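Local atomic coordinates of thermoresistant glucokinase (Janibacter sp. HTCC2649, PDB entry 4EUN), a protein that probably transfers phosphate from ATP to a sugar acid such as gluconate, as a small P-loop kinase of the gluconokinase type. Residues A[108-113]-A[156-161]; A[125-130]-A[188-193]; A[67-72]-A[147-152]. All coordinates share one frame; numbering follows the deposited sequence.

Interaction 1 (A[108-113]-A[156-161]); sequences CSALKR and QSQLAT
Gln158 sets CG beside its backbone N (chi1 -78°) and bends once, at chi2 (-88°), which turns its amide toward Ala110 instead of running straight out from the helix. OE1 thereby accepts a hydrogen bond from Ala110 N at 3.2 Å, nearly straight at the hydrogen (166°), with the donor tilted from the carbonyl plane. The same oxygen rests 3.4 Å from Ser109 CB. The other branch of the amide works through a water: Gln158 NE2 donates to it at 2.9 Å, while it donates to Ala110 O and also bonds Ser109 OG, so both ends of the glutamine amide are tied to the loop at 109-110. Ala110 CB fits against the helix, 3.3 Å from Gln158 O and 4.0 Å from Thr161 CB. One turn further on, Thr161 CG2, anti to its own N, reaches Lys112 CG at 3.9 Å, and the two side chains cross obliquely. Thr161 OG1 is occupied within the helix by Ser157 O. The extended Lys112 chain carries NZ on to a salt bridge with Asp80, while Arg83 from helix 80-99 packs on Gln158 and Thr161. Helix 155-161 is thus held to the loop leaving strand 104-108, at the C-terminal edge of a parallel sheet, where P-loop kinases build their active site; Ser109 lies near the probable Walker A loop.

Interaction 2 (A[125-130]-A[188-193]); sequences SVDFLH and LTWLDI
Leu129 and Trp190 run alongside one another head to tail, the leucine coming from strand 127-132 and the indole from the last turn of helix 180-191. Trp190 holds CG anti to its backbone N (chi1 -180°), which sends the six-membered part of the indole out across the strand. Three groups meet it there, all obliquely: Leu129 CD2 lies 3.9 Å from Trp190 CE3, Phe128 O is 3.9 Å from Trp190 CZ3, and Asp127 CB stands 4.0 Å from the same CZ3. The ring therefore covers both side chain and backbone of the strand. Leu191, with CG beside its backbone N (chi1 -73°), spreads its two methyls between strand residues: CD2 touches Asp127 CB at 3.9 Å, and CD1 is a looser 4.3 Å from Leu129 CD1. The branches of Leu129 divide the work, CD2 going to the indole and CD1 to Leu191.

Asp127 contributes only its methylene to these apolar contacts. Its carboxylate is engaged elsewhere, OD1 with Ser170 and OD2 in a salt bridge with Arg30, whose guanidinium also bonds Leu191 O; the arginine thus links strand and helix end. Further cover comes from Ile172 of strand 171-175, against Leu129 and Trp190, and from Val49 of helix 42-53, against Leu191. The helix ends here, Asp192 adopting positive phi. This is the layering of a three-layer alpha/beta/alpha nucleotide-kinase fold, the C-terminal helix lying over one face of its parallel sheet.

Interaction 3 (A[67-72]-A[147-152]); sequences ENIATM and GHFMPA
Residues 67-72 are helical, whereas 147-152 form an irregular, largely extended loop in which Phe149 takes helical phi/psi before Met150 and Pro151 open out again. The backbones come closest at Met72 and Met150, whose CA atoms are 6.9 Å apart. Met150 bends at chi2 (-71°) and again at chi3, which brings its thioether against the helix: SD lies 3.6 Å from Met72 CB, and CE sits 3.8 Å from Ile69 O. That methyl also lies over one face of the Phe149 ring, nearer its periphery than its centre. Phe149, with CG anti to its N (chi1 173°), crosses Ile69 at about a right angle, and its CZ comes to 3.7 Å from Ile69 CG2. Pro151 CD meets Met72 O at 3.4 Å. The second subunit covers this region, its Arg97 on Ile69, Glu56 on Phe149 and His200 on Pro151. Between the two segments the contact rests on methyl, thioether and ring surfaces, some of them laid against helix carbonyl oxygens, so the fit probably depends on shape more than on directed bonds; a direct polar tie is supplied next door by Gln73, whose NE2 bonds Phe149 O.

Overall arrangement
Following the chain from the N terminus, the first segment to make one of these contacts is 67-72, on helix 66-73, and interaction 3 closes the longest loop, bringing it to the 147-152 loop. Within that span begin the other two: 108-113, at the end of strand 104-108 and the loop after it, reaches forward to helix 155-161 in interaction 1, and 125-130 reaches to the end of helix 180-191 in interaction 2. None nests; each pair crosses, because the segments alternate along the chain. Interactions 1 and 3 adjoin in sequence, through the run from 147-152 into 156-161. Interactions 1 and 2 touch where Leu111 packs on Phe128. Interactions 2 and 3, centres about 28 Å apart, lie on opposite sides of the chain's centre.

Interaction 1 (A[108-113]-A[156-161])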
loop_
_atom_site.group_PDB
_atom_site.type_symbol
_atom_site.label_atom_id
_atom_site.label_comp_id
_atom_site.label_asym_id
_atom_site.label_seq_id
_atom_site.Cartn_x
_atom_site.Cartn_y
_atom_site.Cartn_z
ATOM N N CYS A 108 1.730 4.813 8.270
ATOM C CA CYS A 108 0.713 5.526 9.047
ATOM C C CYS A 108 0.920 7.030 8.943
ATOM O O CYS A 108 2.054 7.497 8.844
ATOM C CB CYS A 108 0.813 5.175 10.533
ATOM S SG CYS A 108 0.327 3.506 10.949
ATOM N N SER A 109 -0.168 7.793 9.019
ATOM C CA SER A 109 -0.070 9.242 9.186
ATOM C C SER A 109 0.403 9.566 10.606
ATOM O O SER A 109 0.972 8.714 11.287
ATOM C CB SER A 109 -1.419 9.897 8.902
ATOM O OG SER A 109 -2.453 9.204 9.570
ATOM N N ALA A 110 0.189 10.806 11.057
ATOM C CA ALA A 110 0.731 11.250 12.342
ATOM C C ALA A 110 0.181 10.436 13.506
ATOM O O ALA A 110 -1.019 10.164 13.574
ATOM C CB ALA A 110 0.442 12.706 12.556
ATOM N N LEU A 111 1.058 10.053 14.426
ATOM C CA LEU A 111 0.612 9.330 15.601
ATOM C C LEU A 111 1.088 9.991 16.886
ATOM O O LEU A 111 2.237 10.450 16.986
ATOM C CB LEU A 111 1.166 7.921 15.587
ATOM C CG LEU A 111 0.857 7.070 14.362
ATOM C CD1 LEU A 111 1.681 5.797 14.428
ATOM C CD2 LEU A 111 -0.621 6.766 14.318
ATOM N N LYS A 112 0.195 10.018 17.869
ATOM C CA LYS A 112 0.540 10.364 19.227
ATOM C C LYS A 112 1.211 9.172 19.883
ATOM O O LYS A 112 1.046 8.047 19.425
ATOM C CB LYS A 112 -0.730 10.695 20.004
ATOM C CG LYS A 112 -1.485 11.908 19.493
ATOM C CD LYS A 112 -2.622 12.246 20.463
ATOM C CE LYS A 112 -3.467 13.407 19.959
ATOM N NZ LYS A 112 -4.517 13.774 20.955
ATOM N N ARG A 113 1.942 9.419 20.969
ATOM C CA ARG A 113 2.498 8.336 21.780
ATOM C C ARG A 113 1.451 7.309 22.195
ATOM O O ARG A 113 1.671 6.105 22.057
ATOM C CB ARG A 113 3.164 8.909 23.036
ATOM C CG ARG A 113 3.410 7.869 24.133
ATOM C CD ARG A 113 4.571 6.990 23.753
ATOM N NE ARG A 113 4.639 5.756 24.535
ATOM C CZ ARG A 113 5.654 5.426 25.324
ATOM N NH1 ARG A 113 6.690 6.245 25.455
ATOM N NH2 ARG A 113 5.633 4.275 25.980
ATOM N N GLN A 156 -1.221 21.375 9.235
ATOM C CA GLN A 156 -1.001 21.994 10.540
ATOM C C GLN A 156 -1.422 21.083 11.687
ATOM O O GLN A 156 -0.656 20.867 12.638
ATOM C CB GLN A 156 -1.754 23.327 10.640
ATOM C CG GLN A 156 -1.675 23.974 12.014
ATOM C CD GLN A 156 -2.478 25.263 12.099
ATOM O OE1 GLN A 156 -3.685 25.275 11.844
ATOM N NE2 GLN A 156 -1.810 26.358 12.458
ATOM N N SER A 157 -2.635 20.538 11.588
ATOM C CA SER A 157 -3.163 19.646 12.621
ATOM C C SER A 157 -2.380 18.341 12.721
ATOM O O SER A 157 -2.206 17.796 13.813
ATOM C CB SER A 157 -4.650 19.349 12.397
ATOM O OG SER A 157 -4.866 18.589 11.225
ATOM N N GLN A 158 -1.911 17.839 11.586
ATOM C CA GLN A 158 -1.112 16.622 11.579
ATOM C C GLN A 158 0.225 16.835 12.279
ATOM O O GLN A 158 0.678 15.982 13.041
ATOM C CB GLN A 158 -0.917 16.123 10.140
ATOM C CG GLN A 158 -2.130 15.403 9.583
ATOM C CD GLN A 158 -2.097 13.927 9.927
ATOM O OE1 GLN A 158 -1.200 13.208 9.497
ATOM N NE2 GLN A 158 -3.053 13.478 10.740
ATOM N N LEU A 159 0.853 17.981 12.032
ATOM C CA LEU A 159 2.143 18.261 12.649
ATOM C C LEU A 159 1.982 18.442 14.157
ATOM O O LEU A 159 2.902 18.178 14.923
ATOM C CB LEU A 159 2.797 19.487 12.014
ATOM C CG LEU A 159 3.183 19.309 10.548
ATOM C CD1 LEU A 159 3.640 20.634 9.973
ATOM C CD2 LEU A 159 4.278 18.269 10.398
ATOM N N ALA A 160 0.792 18.862 14.578
ATOM C CA ALA A 160 0.487 18.950 16.004
ATOM C C ALA A 160 0.257 17.571 16.640
ATOM O O ALA A 160 0.519 17.378 17.826
ATOM C CB ALA A 160 -0.712 19.849 16.230
ATOM N N THR A 161 -0.224 16.618 15.845
ATOM C CA THR A 161 -0.560 15.270 16.323
ATOM C C THR A 161 0.672 14.366 16.407
ATOM O O THR A 161 0.738 13.446 17.228
ATOM C CB THR A 161 -1.623 14.621 15.391
ATOM O OG1 THR A 161 -2.826 15.402 15.431
ATOM C CG2 THR A 161 -1.938 13.182 15.796
HETATM O O HOH W 1 -3.140 10.769 11.740
#

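Interaction 2 (A[125-130]-A[188-193])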
loop_
_atom_site.group_PDB
_atom_site.type_symbol
_atom_site.label_atom_id
_atom_site.label_comp_id
_atom_site.label_asym_id
_atom_site.label_seq_id
_atom_site.Cartn_x
_atom_site.Cartn_y
_atom_site.Cartn_z
ATOM N N SER A 125 6.338 -6.973 18.890
ATOM C CA SER A 125 7.158 -5.764 18.906
ATOM C C SER A 125 6.746 -4.874 17.746
ATOM O O SER A 125 6.200 -5.358 16.752
ATOM C CB SER A 125 8.644 -6.100 18.776
ATOM O OG SER A 125 8.903 -6.765 17.550
ATOM N N VAL A 126 6.991 -3.569 17.878
ATOM C CA VAL A 126 6.802 -2.634 16.771
ATOM C C VAL A 126 7.948 -1.622 16.697
ATOM O O VAL A 126 8.260 -0.940 17.682
ATOM C CB VAL A 126 5.462 -1.868 16.850
ATOM C CG1 VAL A 126 5.257 -1.041 15.579
ATOM C CG2 VAL A 126 4.293 -2.820 17.020
ATOM N N ASP A 127 8.572 -1.533 15.525
ATOM C CA ASP A 127 9.666 -0.594 15.307
ATOM C C ASP A 127 9.172 0.534 14.433
ATOM O O ASP A 127 8.506 0.298 13.431
ATOM C CB ASP A 127 10.842 -1.294 14.617
ATOM C CG ASP A 127 11.396 -2.444 15.428
ATOM O OD1 ASP A 127 11.756 -2.235 16.610
ATOM O OD2 ASP A 127 11.461 -3.565 14.881
ATOM N N PHE A 128 9.488 1.772 14.809
ATOM C CA PHE A 128 8.970 2.921 14.083
ATOM C C PHE A 128 10.039 3.615 13.267
ATOM O O PHE A 128 11.148 3.835 13.747
ATOM C CB PHE A 128 8.342 3.922 15.074
ATOM C CG PHE A 128 7.066 3.426 15.671
ATOM C CD1 PHE A 128 7.077 2.595 16.786
ATOM C CD2 PHE A 128 5.848 3.747 15.081
ATOM C CE1 PHE A 128 5.886 2.102 17.316
ATOM C CE2 PHE A 128 4.657 3.265 15.604
ATOM C CZ PHE A 128 4.676 2.442 16.721
ATOM N N LEU A 129 9.705 3.942 12.024
ATOM C CA LEU A 129 10.529 4.835 11.219
ATOM C C LEU A 129 9.750 6.133 11.111
ATOM O O LEU A 129 8.682 6.190 10.501
ATOM C CB LEU A 129 10.789 4.241 9.830
ATOM C CG LEU A 129 11.416 2.847 9.784
ATOM C CD1 LEU A 129 11.462 2.363 8.342
ATOM C CD2 LEU A 129 12.808 2.847 10.394
ATOM N N HIS A 130 10.272 7.179 11.732
ATOM C CA HIS A 130 9.575 8.463 11.766
ATOM C C HIS A 130 10.117 9.379 10.664
ATOM O O HIS A 130 11.211 9.929 10.785
ATOM C CB HIS A 130 9.758 9.094 13.146
ATOM C CG HIS A 130 9.206 10.479 13.271
ATOM N ND1 HIS A 130 9.526 11.296 14.334
ATOM C CD2 HIS A 130 8.357 11.186 12.487
ATOM C CE1 HIS A 130 8.909 12.457 14.191
ATOM N NE2 HIS A 130 8.198 12.422 13.081
ATOM N N LEU A 188 17.198 0.232 6.747
ATOM C CA LEU A 188 17.566 -1.177 6.646
ATOM C C LEU A 188 18.711 -1.525 7.594
ATOM O O LEU A 188 18.714 -2.592 8.215
ATOM C CB LEU A 188 17.951 -1.527 5.201
ATOM C CG LEU A 188 16.809 -1.626 4.185
ATOM C CD1 LEU A 188 17.334 -1.766 2.762
ATOM C CD2 LEU A 188 15.906 -2.793 4.532
ATOM N N THR A 189 19.682 -0.621 7.705
ATOM C CA THR A 189 20.811 -0.826 8.605
ATOM C C THR A 189 20.316 -0.875 10.044
ATOM O O THR A 189 20.710 -1.744 10.822
ATOM C CB THR A 189 21.872 0.289 8.461
ATOM O OG1 THR A 189 22.435 0.254 7.143
ATOM C CG2 THR A 189 22.986 0.096 9.472
ATOM N N TRP A 190 19.437 0.057 10.395
ATOM C CA TRP A 190 18.915 0.110 11.747
ATOM C C TRP A 190 18.000 -1.078 12.085
ATOM O O TRP A 190 18.152 -1.702 13.137
ATOM C CB TRP A 190 18.191 1.433 11.995
ATOM C CG TRP A 190 17.658 1.502 13.372
ATOM C CD1 TRP A 190 18.378 1.670 14.520
ATOM C CD2 TRP A 190 16.292 1.371 13.764
ATOM N NE1 TRP A 190 17.536 1.660 15.605
ATOM C CE2 TRP A 190 16.250 1.483 15.169
ATOM C CE3 TRP A 190 15.098 1.173 13.066
ATOM C CZ2 TRP A 190 15.055 1.404 15.887
ATOM C CZ3 TRP A 190 13.916 1.100 13.776
ATOM C CH2 TRP A 190 13.902 1.208 15.173
ATOM N N LEU A 191 17.057 -1.379 11.196
ATOM C CA LEU A 191 16.090 -2.450 11.429
ATOM C C LEU A 191 16.764 -3.807 11.581
ATOM O O LEU A 191 16.311 -4.651 12.356
ATOM C CB LEU A 191 15.078 -2.515 10.280
ATOM C CG LEU A 191 14.041 -1.396 10.218
ATOM C CD1 LEU A 191 13.298 -1.435 8.899
ATOM C CD2 LEU A 191 13.070 -1.544 11.373
ATOM N N ASP A 192 17.839 -4.008 10.821
ATOM C CA ASP A 192 18.586 -5.261 10.812
ATOM C C ASP A 192 17.665 -6.476 10.733
ATOM O O ASP A 192 17.744 -7.389 11.556
ATOM C CB ASP A 192 19.504 -5.356 12.031
ATOM C CG ASP A 192 20.502 -6.490 11.915
ATOM O OD1 ASP A 192 20.805 -6.904 10.776
ATOM O OD2 ASP A 192 20.976 -6.970 12.964
ATOM N N ILE A 193 16.777 -6.466 9.746
ATOM C CA ILE A 193 15.842 -7.561 9.548
ATOM C C ILE A 193 16.639 -8.803 9.207
ATOM O O ILE A 193 17.473 -8.778 8.304
ATOM C CB ILE A 193 14.861 -7.267 8.396
ATOM C CG1 ILE A 193 14.108 -5.951 8.636
ATOM C CG2 ILE A 193 13.897 -8.427 8.220
ATOM C CD1 ILE A 193 13.138 -5.996 9.794
#

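Interaction 3 (A[67-72]-A[147-152])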
loop_
_atom_site.group_PDB
_atom_site.type_symbol
_atom_site.label_atom_id
_atom_site.label_comp_id
_atom_site.label_asym_id
_atom_site.label_seq_id
_atom_site.Cartn_x
_atom_site.Cartn_y
_atom_site.Cartn_z
ATOM N N GLU A 67 -16.195 6.686 5.997
ATOM C CA GLU A 67 -16.639 7.962 6.537
ATOM C C GLU A 67 -15.482 8.751 7.138
ATOM O O GLU A 67 -15.407 9.968 6.972
ATOM C CB GLU A 67 -17.737 7.751 7.573
ATOM C CG GLU A 67 -18.058 9.023 8.333
ATOM C CD GLU A 67 -19.350 8.946 9.110
ATOM O OE1 GLU A 67 -19.363 9.430 10.255
ATOM O OE2 GLU A 67 -20.348 8.418 8.575
ATOM N N ASN A 68 -14.574 8.073 7.830
ATOM C CA ASN A 68 -13.416 8.773 8.386
ATOM C C ASN A 68 -12.500 9.326 7.293
ATOM O O ASN A 68 -11.973 10.431 7.422
ATOM C CB ASN A 68 -12.643 7.898 9.379
ATOM C CG ASN A 68 -13.305 7.860 10.758
ATOM O OD1 ASN A 68 -14.195 8.656 11.049
ATOM N ND2 ASN A 68 -12.864 6.939 11.603
ATOM N N ILE A 69 -12.317 8.568 6.215
ATOM C CA ILE A 69 -11.569 9.081 5.070
ATOM C C ILE A 69 -12.254 10.322 4.501
ATOM O O ILE A 69 -11.609 11.344 4.263
ATOM C CB ILE A 69 -11.423 8.034 3.936
ATOM C CG1 ILE A 69 -10.596 6.833 4.408
ATOM C CG2 ILE A 69 -10.783 8.676 2.710
ATOM C CD1 ILE A 69 -9.205 7.195 4.946
ATOM N N ALA A 70 -13.563 10.234 4.275
ATOM C CA ALA A 70 -14.312 11.375 3.731
ATOM C C ALA A 70 -14.250 12.614 4.626
ATOM O O ALA A 70 -14.145 13.734 4.120
ATOM C CB ALA A 70 -15.749 10.979 3.462
ATOM N N THR A 71 -14.324 12.404 5.940
ATOM C CA THR A 71 -14.281 13.500 6.916
ATOM C C THR A 71 -12.954 14.236 6.805
ATOM O O THR A 71 -12.920 15.468 6.748
ATOM C CB THR A 71 -14.484 12.962 8.343
ATOM O OG1 THR A 71 -15.799 12.400 8.444
ATOM C CG2 THR A 71 -14.348 14.078 9.368
ATOM N N MET A 72 -11.858 13.487 6.754
ATOM C CA MET A 72 -10.543 14.091 6.604
ATOM C C MET A 72 -10.395 14.776 5.258
ATOM O O MET A 72 -9.764 15.824 5.164
ATOM C CB MET A 72 -9.433 13.058 6.798
ATOM C CG MET A 72 -9.349 12.547 8.197
ATOM S SD MET A 72 -7.905 11.493 8.416
ATOM C CE MET A 72 -8.466 9.986 7.620
ATOM N N GLY A 147 -2.762 15.944 -7.972
ATOM C CA GLY A 147 -3.798 15.415 -7.114
ATOM C C GLY A 147 -3.353 15.338 -5.675
ATOM O O GLY A 147 -2.165 15.179 -5.392
ATOM N N HIS A 148 -4.306 15.473 -4.761
ATOM C CA HIS A 148 -4.041 15.168 -3.367
ATOM C C HIS A 148 -5.153 14.315 -2.794
ATOM O O HIS A 148 -6.339 14.593 -2.985
ATOM C CB HIS A 148 -3.852 16.443 -2.541
ATOM C CG HIS A 148 -2.661 17.250 -2.955
ATOM N ND1 HIS A 148 -2.769 18.475 -3.573
ATOM C CD2 HIS A 148 -1.335 16.988 -2.861
ATOM C CE1 HIS A 148 -1.560 18.943 -3.831
ATOM N NE2 HIS A 148 -0.673 18.060 -3.409
ATOM N N PHE A 149 -4.752 13.265 -2.093
ATOM C CA PHE A 149 -5.691 12.398 -1.409
ATOM C C PHE A 149 -6.268 13.141 -0.199
ATOM O O PHE A 149 -7.460 13.031 0.106
ATOM C CB PHE A 149 -4.962 11.113 -1.009
ATOM C CG PHE A 149 -5.770 10.199 -0.157
ATOM C CD1 PHE A 149 -7.044 9.801 -0.552
ATOM C CD2 PHE A 149 -5.253 9.721 1.039
ATOM C CE1 PHE A 149 -7.798 8.961 0.254
ATOM C CE2 PHE A 149 -5.991 8.866 1.840
ATOM C CZ PHE A 149 -7.264 8.484 1.448
ATOM N N MET A 150 -5.425 13.932 0.460
ATOM C CA MET A 150 -5.839 14.721 1.621
ATOM C C MET A 150 -5.552 16.197 1.388
ATOM O O MET A 150 -4.584 16.548 0.709
ATOM C CB MET A 150 -5.096 14.245 2.873
ATOM C CG MET A 150 -5.535 12.873 3.349
ATOM S SD MET A 150 -7.195 12.963 4.039
ATOM C CE MET A 150 -7.845 11.341 3.661
ATOM N N PRO A 151 -6.382 17.076 1.966
ATOM C CA PRO A 151 -6.192 18.507 1.712
ATOM C C PRO A 151 -4.960 19.047 2.419
ATOM O O PRO A 151 -4.625 18.586 3.507
ATOM C CB PRO A 151 -7.456 19.147 2.307
ATOM C CG PRO A 151 -8.013 18.114 3.255
ATOM C CD PRO A 151 -7.634 16.785 2.687
ATOM N N ALA A 152 -4.291 20.008 1.791
ATOM C CA ALA A 152 -3.118 20.641 2.363
ATOM C C ALA A 152 -3.405 21.264 3.722
ATOM O O ALA A 152 -2.502 21.386 4.549
ATOM C CB ALA A 152 -2.570 21.687 1.405
#